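Local coordinates for protein beta-methylmalyl-CoA dehydratase (Chloroflexus aurantiacus, PDB 4E3E) that catalyses the reversible dehydration of (2R,3S)-beta-methylmalyl-CoA to mesaconyl-CoA in the glyoxylate assimilation cycle, at residues 28-36 with 60-70; 258-269 with 343-351. All coordinates share one frame; numbering follows the deposited sequence.

Contact 1. Residues 28-36 with 60-70; sequences ITEGDVALY and RAPIDSLLVFH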
loop_
_atom_site.group_PDB
_atom_site.type_symbol
_atom_site.label_atom_id
_atom_site.label_comp_id
_atom_site.label_asym_id
_atom_site.label_seq_id
_atom_site.Cartn_x
_atom_site.Cartn_y
_atom_site.Cartn_z
ATOM N N ILE A 28 1.784 -8.440 -13.374
ATOM C CA ILE A 28 0.792 -8.113 -12.363
ATOM C C ILE A 28 0.760 -9.212 -11.310
ATOM O O ILE A 28 0.663 -10.416 -11.640
ATOM C CB ILE A 28 -0.594 -7.858 -12.990
ATOM C CG1 ILE A 28 -0.508 -6.708 -14.005
ATOM C CG2 ILE A 28 -1.616 -7.511 -11.911
ATOM C CD1 ILE A 28 -1.798 -6.480 -14.780
ATOM N N THR A 29 0.897 -8.813 -10.049
ATOM C CA THR A 29 1.041 -9.812 -8.976
ATOM C C THR A 29 -0.028 -9.680 -7.907
ATOM O O THR A 29 -0.822 -8.721 -7.905
ATOM C CB THR A 29 2.389 -9.672 -8.258
ATOM O OG1 THR A 29 2.378 -8.461 -7.491
ATOM C CG2 THR A 29 3.532 -9.603 -9.254
ATOM N N GLU A 30 0.009 -10.608 -6.952
ATOM C CA GLU A 30 -0.885 -10.574 -5.801
ATOM C C GLU A 30 -0.654 -9.323 -5.000
ATOM O O GLU A 30 -1.566 -8.857 -4.318
ATOM C CB GLU A 30 -0.721 -11.822 -4.917
ATOM C CG GLU A 30 -1.158 -13.133 -5.575
ATOM C CD GLU A 30 -2.682 -13.338 -5.609
ATOM O OE1 GLU A 30 -3.461 -12.341 -5.587
ATOM O OE2 GLU A 30 -3.111 -14.520 -5.666
ATOM N N GLY A 31 0.548 -8.752 -5.079
ATOM C CA GLY A 31 0.780 -7.460 -4.384
ATOM C C GLY A 31 -0.030 -6.343 -5.004
ATOM O O GLY A 31 -0.517 -5.415 -4.301
ATOM N N ASP A 32 -0.157 -6.390 -6.332
ATOM C CA ASP A 32 -0.990 -5.398 -7.042
ATOM C C ASP A 32 -2.457 -5.566 -6.670
ATOM O O ASP A 32 -3.169 -4.587 -6.435
ATOM C CB ASP A 32 -0.807 -5.509 -8.565
ATOM C CG ASP A 32 0.613 -5.237 -8.981
ATOM O OD1 ASP A 32 1.157 -4.153 -8.617
ATOM O OD2 ASP A 32 1.192 -6.106 -9.662
ATOM N N VAL A 33 -2.899 -6.815 -6.611
ATOM C CA VAL A 33 -4.272 -7.102 -6.205
ATOM C C VAL A 33 -4.602 -6.517 -4.829
ATOM O O VAL A 33 -5.651 -5.891 -4.661
ATOM C CB VAL A 33 -4.535 -8.604 -6.202
ATOM C CG1 VAL A 33 -5.896 -8.909 -5.566
ATOM C CG2 VAL A 33 -4.453 -9.138 -7.628
ATOM N N ALA A 34 -3.716 -6.720 -3.844
ATOM C CA ALA A 34 -3.996 -6.280 -2.493
ATOM C C ALA A 34 -3.991 -4.754 -2.409
ATOM O O ALA A 34 -4.841 -4.175 -1.733
ATOM C CB ALA A 34 -2.997 -6.879 -1.500
ATOM N N LEU A 35 -3.047 -4.110 -3.107
ATOM C CA LEU A 35 -2.991 -2.663 -3.141
ATOM C C LEU A 35 -4.266 -2.048 -3.721
ATOM O O LEU A 35 -4.799 -1.070 -3.170
ATOM C CB LEU A 35 -1.766 -2.193 -3.942
ATOM C CG LEU A 35 -0.536 -1.873 -3.100
ATOM C CD1 LEU A 35 0.648 -1.726 -4.025
ATOM C CD2 LEU A 35 -0.726 -0.588 -2.299
ATOM N N TYR A 36 -4.722 -2.598 -4.842
ATOM C CA TYR A 36 -5.960 -2.157 -5.506
ATOM C C TYR A 36 -7.159 -2.295 -4.543
ATOM O O TYR A 36 -7.962 -1.367 -4.389
ATOM C CB TYR A 36 -6.183 -2.957 -6.813
ATOM C CG TYR A 36 -7.322 -2.402 -7.649
ATOM C CD1 TYR A 36 -7.114 -1.308 -8.496
ATOM C CD2 TYR A 36 -8.619 -2.934 -7.554
ATOM C CE1 TYR A 36 -8.158 -0.777 -9.252
ATOM C CE2 TYR A 36 -9.676 -2.404 -8.298
ATOM C CZ TYR A 36 -9.439 -1.318 -9.139
ATOM O OH TYR A 36 -10.457 -0.760 -9.873
ATOM N N ARG A 60 -8.176 -19.100 -11.007
ATOM C CA ARG A 60 -8.034 -18.519 -9.700
ATOM C C ARG A 60 -8.680 -17.170 -9.839
ATOM O O ARG A 60 -9.180 -16.868 -10.866
ATOM C CB ARG A 60 -6.578 -18.385 -9.318
ATOM C CG ARG A 60 -5.720 -17.764 -10.386
ATOM C CD ARG A 60 -4.244 -17.784 -10.061
ATOM N NE ARG A 60 -3.881 -17.016 -8.885
ATOM C CZ ARG A 60 -2.659 -16.949 -8.392
ATOM N NH1 ARG A 60 -2.403 -16.237 -7.326
ATOM N NH2 ARG A 60 -1.689 -17.613 -8.967
ATOM N N ALA A 61 -8.694 -16.377 -8.794
ATOM C CA ALA A 61 -9.340 -15.095 -8.896
ATOM C C ALA A 61 -8.610 -14.300 -9.943
ATOM O O ALA A 61 -7.429 -14.203 -9.916
ATOM C CB ALA A 61 -9.299 -14.382 -7.572
ATOM N N PRO A 62 -9.345 -13.714 -10.857
ATOM C CA PRO A 62 -8.737 -12.884 -11.907
ATOM C C PRO A 62 -8.423 -11.471 -11.390
ATOM O O PRO A 62 -9.008 -11.042 -10.409
ATOM C CB PRO A 62 -9.850 -12.794 -12.949
ATOM C CG PRO A 62 -11.109 -12.846 -12.123
ATOM C CD PRO A 62 -10.812 -13.810 -11.000
ATOM N N ILE A 63 -7.510 -10.778 -12.071
ATOM C CA ILE A 63 -7.251 -9.362 -11.847
ATOM C C ILE A 63 -8.521 -8.545 -12.174
ATOM O O ILE A 63 -9.173 -8.791 -13.180
ATOM C CB ILE A 63 -6.053 -8.884 -12.737
ATOM C CG1 ILE A 63 -4.787 -9.723 -12.503
ATOM C CG2 ILE A 63 -5.742 -7.404 -12.514
ATOM C CD1 ILE A 63 -4.352 -9.830 -11.046
ATOM N N ASP A 64 -8.866 -7.567 -11.332
ATOM C CA ASP A 64 -9.963 -6.675 -11.604
ATOM C C ASP A 64 -9.801 -6.035 -13.000
ATOM O O ASP A 64 -8.730 -5.501 -13.327
ATOM C CB ASP A 64 -9.979 -5.551 -10.549
ATOM C CG ASP A 64 -11.274 -4.742 -10.564
ATOM O OD1 ASP A 64 -11.996 -4.766 -9.540
ATOM O OD2 ASP A 64 -11.570 -4.075 -11.591
ATOM N N SER A 65 -10.873 -6.054 -13.794
ATOM C CA SER A 65 -10.871 -5.474 -15.143
ATOM C C SER A 65 -10.387 -4.032 -15.140
ATOM O O SER A 65 -9.684 -3.608 -16.060
ATOM C CB SER A 65 -12.272 -5.520 -15.766
ATOM O OG SER A 65 -12.532 -6.797 -16.308
ATOM N N LEU A 66 -10.767 -3.267 -14.122
ATOM C CA LEU A 66 -10.321 -1.876 -14.070
ATOM C C LEU A 66 -8.846 -1.722 -13.682
ATOM O O LEU A 66 -8.185 -0.769 -14.121
ATOM C CB LEU A 66 -11.207 -1.051 -13.146
ATOM C CG LEU A 66 -12.629 -0.882 -13.623
ATOM C CD1 LEU A 66 -13.320 0.033 -12.623
ATOM C CD2 LEU A 66 -12.658 -0.262 -15.019
ATOM N N LEU A 67 -8.330 -2.643 -12.864
ATOM C CA LEU A 67 -6.883 -2.682 -12.599
ATOM C C LEU A 67 -6.123 -2.943 -13.917
ATOM O O LEU A 67 -5.138 -2.245 -14.216
ATOM C CB LEU A 67 -6.519 -3.710 -11.516
ATOM C CG LEU A 67 -5.035 -3.905 -11.143
ATOM C CD1 LEU A 67 -4.330 -2.577 -10.820
ATOM C CD2 LEU A 67 -4.910 -4.900 -9.979
ATOM N N VAL A 68 -6.591 -3.928 -14.694
ATOM C CA VAL A 68 -6.088 -4.153 -16.053
ATOM C C VAL A 68 -6.163 -2.863 -16.895
ATOM O O VAL A 68 -5.179 -2.463 -17.543
ATOM C CB VAL A 68 -6.850 -5.282 -16.782
ATOM C CG1 VAL A 68 -6.432 -5.354 -18.257
ATOM C CG2 VAL A 68 -6.608 -6.634 -16.104
ATOM N N PHE A 69 -7.325 -2.219 -16.888
ATOM C CA PHE A 69 -7.498 -0.978 -17.644
ATOM C C PHE A 69 -6.486 0.123 -17.281
ATOM O O PHE A 69 -5.827 0.672 -18.185
ATOM C CB PHE A 69 -8.942 -0.493 -17.561
ATOM C CG PHE A 69 -9.179 0.819 -18.241
ATOM C CD1 PHE A 69 -9.451 0.875 -19.609
ATOM C CD2 PHE A 69 -9.121 1.996 -17.520
ATOM C CE1 PHE A 69 -9.672 2.089 -20.236
ATOM C CE2 PHE A 69 -9.343 3.217 -18.146
ATOM C CZ PHE A 69 -9.610 3.262 -19.508
ATOM N N HIS A 70 -6.356 0.443 -15.987
ATOM C CA HIS A 70 -5.438 1.505 -15.543
ATOM C C HIS A 70 -3.984 1.228 -15.841
ATOM O O HIS A 70 -3.217 2.128 -16.150
ATOM C CB HIS A 70 -5.619 1.800 -14.059
ATOM C CG HIS A 70 -7.018 2.221 -13.695
ATOM N ND1 HIS A 70 -7.734 3.076 -14.458
ATOM C CD2 HIS A 70 -7.834 1.869 -12.623
ATOM C CE1 HIS A 70 -8.945 3.270 -13.898
ATOM N NE2 HIS A 70 -9.006 2.533 -12.776
HETATM O O HOH W 1 -5.660 -15.162 -7.899
#

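Contact 2. Residues 258-269 with 343-351; sequences RSLSFNGLANAL and DYTVLMPRR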
loop_
_atom_site.group_PDB
_atom_site.type_symbol
_atom_site.label_atom_id
_atom_site.label_comp_id
_atom_site.label_asym_id
_atom_site.label_seq_id
_atom_site.Cartn_x
_atom_site.Cartn_y
_atom_site.Cartn_z
ATOM N N ARG A 258 -17.019 2.278 -9.346
ATOM C CA ARG A 258 -17.264 0.856 -9.484
ATOM C C ARG A 258 -17.342 0.198 -8.101
ATOM O O ARG A 258 -18.260 -0.602 -7.833
ATOM C CB ARG A 258 -16.187 0.216 -10.369
ATOM C CG ARG A 258 -16.130 -1.318 -10.368
ATOM C CD ARG A 258 -17.340 -2.049 -10.959
ATOM N NE ARG A 258 -17.001 -3.480 -11.082
ATOM C CZ ARG A 258 -17.869 -4.476 -11.230
ATOM N NH1 ARG A 258 -19.190 -4.242 -11.305
ATOM N NH2 ARG A 258 -17.409 -5.721 -11.320
ATOM N N SER A 259 -16.394 0.539 -7.219
ATOM C CA SER A 259 -16.402 -0.002 -5.871
ATOM C C SER A 259 -17.710 0.346 -5.145
ATOM O O SER A 259 -18.373 -0.538 -4.616
ATOM C CB SER A 259 -15.201 0.499 -5.081
ATOM O OG SER A 259 -15.223 -0.101 -3.806
ATOM N N LEU A 260 -18.091 1.623 -5.151
ATOM C CA LEU A 260 -19.344 2.063 -4.544
ATOM C C LEU A 260 -20.577 1.373 -5.132
ATOM O O LEU A 260 -21.553 1.099 -4.415
ATOM C CB LEU A 260 -19.507 3.570 -4.746
ATOM C CG LEU A 260 -18.520 4.504 -4.057
ATOM C CD1 LEU A 260 -18.721 5.924 -4.562
ATOM C CD2 LEU A 260 -18.648 4.429 -2.539
ATOM N N SER A 261 -20.543 1.108 -6.440
ATOM C CA SER A 261 -21.648 0.430 -7.123
ATOM C C SER A 261 -21.961 -0.966 -6.548
ATOM O O SER A 261 -23.070 -1.477 -6.766
ATOM C CB SER A 261 -21.403 0.337 -8.637
ATOM O OG SER A 261 -20.628 -0.815 -8.960
ATOM N N PHE A 262 -21.007 -1.567 -5.818
ATOM C CA PHE A 262 -21.257 -2.854 -5.125
ATOM C C PHE A 262 -22.547 -2.797 -4.302
ATOM O O PHE A 262 -23.274 -3.785 -4.209
ATOM C CB PHE A 262 -20.103 -3.277 -4.205
ATOM C CG PHE A 262 -20.311 -4.656 -3.558
ATOM C CD1 PHE A 262 -19.969 -5.822 -4.234
ATOM C CD2 PHE A 262 -20.875 -4.769 -2.289
ATOM C CE1 PHE A 262 -20.170 -7.071 -3.662
ATOM C CE2 PHE A 262 -21.085 -6.012 -1.703
ATOM C CZ PHE A 262 -20.728 -7.169 -2.389
ATOM N N ASN A 263 -22.817 -1.640 -3.696
ATOM C CA ASN A 263 -24.063 -1.422 -3.002
ATOM C C ASN A 263 -25.158 -1.194 -4.037
ATOM O O ASN A 263 -25.461 -0.049 -4.390
ATOM C CB ASN A 263 -23.966 -0.217 -2.037
ATOM C CG ASN A 263 -25.176 -0.117 -1.127
ATOM O OD1 ASN A 263 -25.923 -1.084 -0.976
ATOM N ND2 ASN A 263 -25.382 1.054 -0.514
ATOM N N GLY A 264 -25.718 -2.288 -4.559
ATOM C CA GLY A 264 -26.839 -2.202 -5.499
ATOM C C GLY A 264 -26.603 -2.951 -6.795
ATOM O O GLY A 264 -27.561 -3.247 -7.532
ATOM N N LEU A 265 -25.333 -3.241 -7.083
ATOM C CA LEU A 265 -24.968 -4.034 -8.261
ATOM C C LEU A 265 -23.990 -5.165 -7.915
ATOM O O LEU A 265 -23.113 -5.489 -8.709
ATOM C CB LEU A 265 -24.389 -3.120 -9.357
ATOM C CG LEU A 265 -25.409 -2.241 -10.092
ATOM C CD1 LEU A 265 -24.734 -1.084 -10.807
ATOM C CD2 LEU A 265 -26.261 -3.074 -11.057
ATOM N N ALA A 266 -24.155 -5.771 -6.736
ATOM C CA ALA A 266 -23.220 -6.784 -6.231
ATOM C C ALA A 266 -23.001 -7.974 -7.180
ATOM O O ALA A 266 -21.896 -8.509 -7.248
ATOM C CB ALA A 266 -23.659 -7.278 -4.856
ATOM N N ASN A 267 -24.036 -8.386 -7.916
ATOM C CA ASN A 267 -23.875 -9.533 -8.828
ATOM C C ASN A 267 -23.332 -9.165 -10.209
ATOM O O ASN A 267 -23.164 -10.047 -11.066
ATOM C CB ASN A 267 -25.168 -10.369 -8.916
ATOM C CG ASN A 267 -25.387 -11.210 -7.670
ATOM O OD1 ASN A 267 -26.470 -11.201 -7.076
ATOM N ND2 ASN A 267 -24.352 -11.928 -7.258
ATOM N N ALA A 268 -23.043 -7.869 -10.420
ATOM C CA ALA A 268 -22.354 -7.427 -11.636
ATOM C C ALA A 268 -20.888 -7.825 -11.498
ATOM O O ALA A 268 -20.022 -6.992 -11.198
ATOM C CB ALA A 268 -22.500 -5.924 -11.843
ATOM N N LEU A 269 -20.620 -9.102 -11.734
ATOM C CA LEU A 269 -19.364 -9.708 -11.296
ATOM C C LEU A 269 -18.108 -9.125 -11.921
ATOM O O LEU A 269 -17.050 -9.081 -11.269
ATOM C CB LEU A 269 -19.399 -11.215 -11.502
ATOM C CG LEU A 269 -20.282 -11.934 -10.480
ATOM C CD1 LEU A 269 -20.070 -13.419 -10.665
ATOM C CD2 LEU A 269 -20.015 -11.488 -9.024
ATOM N N ASP A 343 -20.115 4.771 -18.977
ATOM C CA ASP A 343 -21.107 3.933 -19.640
ATOM C C ASP A 343 -20.376 2.651 -20.014
ATOM O O ASP A 343 -19.420 2.675 -20.787
ATOM C CB ASP A 343 -21.636 4.705 -20.883
ATOM C CG ASP A 343 -22.450 3.847 -21.875
ATOM O OD1 ASP A 343 -22.640 2.605 -21.738
ATOM O OD2 ASP A 343 -22.917 4.457 -22.852
ATOM N N TYR A 344 -20.814 1.529 -19.453
ATOM C CA TYR A 344 -20.075 0.293 -19.572
ATOM C C TYR A 344 -21.038 -0.870 -19.516
ATOM O O TYR A 344 -22.242 -0.692 -19.288
ATOM C CB TYR A 344 -19.003 0.183 -18.461
ATOM C CG TYR A 344 -19.556 0.249 -17.047
ATOM C CD1 TYR A 344 -20.133 1.429 -16.557
ATOM C CD2 TYR A 344 -19.529 -0.875 -16.202
ATOM C CE1 TYR A 344 -20.651 1.502 -15.271
ATOM C CE2 TYR A 344 -20.049 -0.810 -14.906
ATOM C CZ TYR A 344 -20.608 0.393 -14.446
ATOM O OH TYR A 344 -21.129 0.481 -13.164
ATOM N N THR A 345 -20.504 -2.059 -19.735
ATOM C CA THR A 345 -21.305 -3.261 -19.784
ATOM C C THR A 345 -20.759 -4.291 -18.798
ATOM O O THR A 345 -19.556 -4.640 -18.823
ATOM C CB THR A 345 -21.320 -3.843 -21.202
ATOM O OG1 THR A 345 -21.890 -2.881 -22.097
ATOM C CG2 THR A 345 -22.147 -5.125 -21.261
ATOM N N VAL A 346 -21.652 -4.774 -17.936
ATOM C CA VAL A 346 -21.289 -5.762 -16.926
ATOM C C VAL A 346 -21.894 -7.106 -17.298
ATOM O O VAL A 346 -22.870 -7.181 -18.060
ATOM C CB VAL A 346 -21.772 -5.349 -15.522
ATOM C CG1 VAL A 346 -21.092 -4.049 -15.085
ATOM C CG2 VAL A 346 -23.301 -5.190 -15.500
ATOM N N LEU A 347 -21.300 -8.171 -16.784
ATOM C CA LEU A 347 -21.888 -9.493 -16.879
ATOM C C LEU A 347 -22.524 -9.803 -15.526
ATOM O O LEU A 347 -21.945 -9.470 -14.487
ATOM C CB LEU A 347 -20.824 -10.545 -17.221
ATOM C CG LEU A 347 -19.959 -10.325 -18.471
ATOM C CD1 LEU A 347 -18.894 -11.409 -18.585
ATOM C CD2 LEU A 347 -20.807 -10.279 -19.737
HETATM N N MSE A 348 -23.698 -10.439 -15.537
HETATM C CA MSE A 348 -24.390 -10.826 -14.296
HETATM C C MSE A 348 -25.023 -12.194 -14.450
HETATM O O MSE A 348 -25.635 -12.474 -15.480
HETATM C CB MSE A 348 -25.456 -9.774 -13.982
HETATM C CG MSE A 348 -26.244 -10.132 -12.724
HETATM SE SE MSE A 348 -27.428 -8.650 -12.152
HETATM C CE MSE A 348 -26.212 -7.143 -11.704
ATOM N N PRO A 349 -24.909 -13.062 -13.422
ATOM C CA PRO A 349 -25.572 -14.360 -13.491
ATOM C C PRO A 349 -27.077 -14.211 -13.688
ATOM O O PRO A 349 -27.691 -13.248 -13.191
ATOM C CB PRO A 349 -25.302 -14.972 -12.120
ATOM C CG PRO A 349 -24.082 -14.278 -11.632
ATOM C CD PRO A 349 -24.187 -12.883 -12.148
ATOM N N ARG A 350 -27.651 -15.156 -14.414
ATOM C CA ARG A 350 -29.107 -15.225 -14.629
ATOM C C ARG A 350 -29.767 -16.288 -13.746
ATOM O O ARG A 350 -29.111 -17.236 -13.309
ATOM C CB ARG A 350 -29.404 -15.544 -16.088
ATOM C CG ARG A 350 -29.018 -14.436 -17.045
ATOM C CD ARG A 350 -29.332 -14.809 -18.490
ATOM N NE ARG A 350 -30.706 -15.280 -18.681
ATOM C CZ ARG A 350 -31.288 -15.441 -19.867
ATOM N NH1 ARG A 350 -30.635 -15.165 -20.986
ATOM N NH2 ARG A 350 -32.541 -15.877 -19.935
ATOM N N ARG A 351 -31.062 -16.137 -13.485
ATOM C CA ARG A 351 -31.785 -17.161 -12.732
ATOM C C ARG A 351 -31.930 -18.443 -13.554
ATOM O O ARG A 351 -32.156 -18.390 -14.762
ATOM C CB ARG A 351 -33.143 -16.650 -12.262
ATOM C CG ARG A 351 -33.794 -17.557 -11.225
ATOM C CD ARG A 351 -34.789 -16.810 -10.361
ATOM N NE ARG A 351 -34.128 -15.890 -9.449
ATOM C CZ ARG A 351 -34.221 -14.568 -9.508
ATOM N NH1 ARG A 351 -34.968 -13.981 -10.446
ATOM N NH2 ARG A 351 -33.573 -13.840 -8.615
HETATM O O HOH W 2 -20.807 -1.889 -11.457
#

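Contact 1. Residues 28-36 with 60-70
Leu-67 CB lies over one face of the Tyr-36 ring in a CH-pi contact, 4.1 Å from its centroid, the two side chains pointing opposite ways. With CG of Tyr-36 trans to its own backbone N (chi1 -171°), the ring leans from helix 30-36 onto the first turn of helix 65-70. Asp-64 OD1 approaches it obliquely, 3.5 Å from CE2 of Tyr-36, while CD2 of His-70 comes in at the ring edge. The phenol oxygen packs on Leu-66 CB and is hydrogen-bonded to Ser-255. Replacing Tyr-36 with an alanine would probably leave Leu-67 without its aromatic cover and Ser-255 without this partner.

Nearer the start of helix 30-36, Ile-63 CD1 touches two side chains, 3.7 Å from Ile-28 CG2 and a tight 3.5 Å from Val-33 CG2. Farther out, a salt bridge joins Glu-30 OE2 to Arg-60 NH1, modelled so short that its exact length is doubtful. A water bound in the guanidinium plane, 2.8 Å from Arg-60 NE, also donates to Ala-61 O.

Both helix starts are capped. Asp-64 OD2 takes the Leu-66 N-H at 2.8 Å on its anti lone pair, fixing the carboxylate near Tyr-36; Pro-62 to Ser-65, leading into this helix, probably contribute to the substrate site. Thr-29 and Asp-32 form a capping box, with Thr-29 N 2.8 Å from Asp-32 OD2, which is also salt-bridged to Arg-26.

The helix segments cross at 106°. Leu-224 of helix 215-224 packs on Leu-67, Leu-66 faces helix 250-265, and Ile-28 rests on strand 104-116 of the HotDog sheet.

Contact 2. Residues 258-269 with 343-351
Met-348, present as selenomethionine, reaches from strand 343-349 into the type I beta turn Leu-265 to Ala-268, which leads from helix 250-265 to strand 270-278 of the HotDog sheet. Its CB lies 3.7 Å from the carbonyl oxygen of Asn-267, and CG, trans to the backbone N (chi1 178°), comes to 3.5 Å from that same Asn-267 O while also touching Asn-267 CB. The chain runs extended as far as SE and then bends (chi3 -63°), which folds the terminal methyl back over the turn: CE sits 3.5 Å from Ala-268 N and against Ala-268 CB. On the helix side CE meets Leu-265 CD2 at 4.1 Å, the two side chains crossing at about a right angle.

Around this side chain the backbones approach closely. Leu-269 N gives a weak, bent hydrogen bond to Leu-347 O (3.1 Å), and two CA-H...O contacts continue the approach: Ala-268 CA to the same Leu-347 O, and Met-348 CA to Asn-267 O. Ala-268 CB packs 3.8 Å from Val-346 CB. Pro-349 CG touches Leu-269 CD1, and its CD comes to 3.2 Å from Asn-267 O.

Two nitrogens of Arg-258, NH1 and NH2, bind the turn end-on at one atom, Ala-268 O, each at 2.9 Å, with that oxygen close to the guanidinium plane. NH1 also donates to a water that links Ser-261 OG and the hydroxyl of Tyr-344, itself hydrogen-bonded to Thr-314; Phe-44 makes a cation-pi contact with the guanidinium.

Direct adhesion between the segments is thus mainly apolar, supplemented by one weak backbone bond. The buried guanidinium, with a carbonyl and a water as acceptors, probably has its polar needs met largely within its own segment and through water rather than by the strand.

Contact 1 and contact 2 have centres about 17 Å apart and meet through Leu-66 CD1 and Arg-258 CB, 3.7 Å from each other. Helix 250-265 is the shared element: Ser-255 is hydrogen-bonded to Tyr-36 and His-70 of contact 1, and one turn later Arg-258 opens contact 2. The side chains of Arg-258 and Asp-64 are about 5 Å apart. Pro-62 to Ser-65 probably bind substrate, as in related enzymes, so contact 1 holds part of that site itself, whereas contact 2 borders it through Arg-258. Ser-65 OG is further hydrogen-bonded to Ile-271 O on strand 270-278, which pairs with strand 338-349 in the continuous antiparallel sheet.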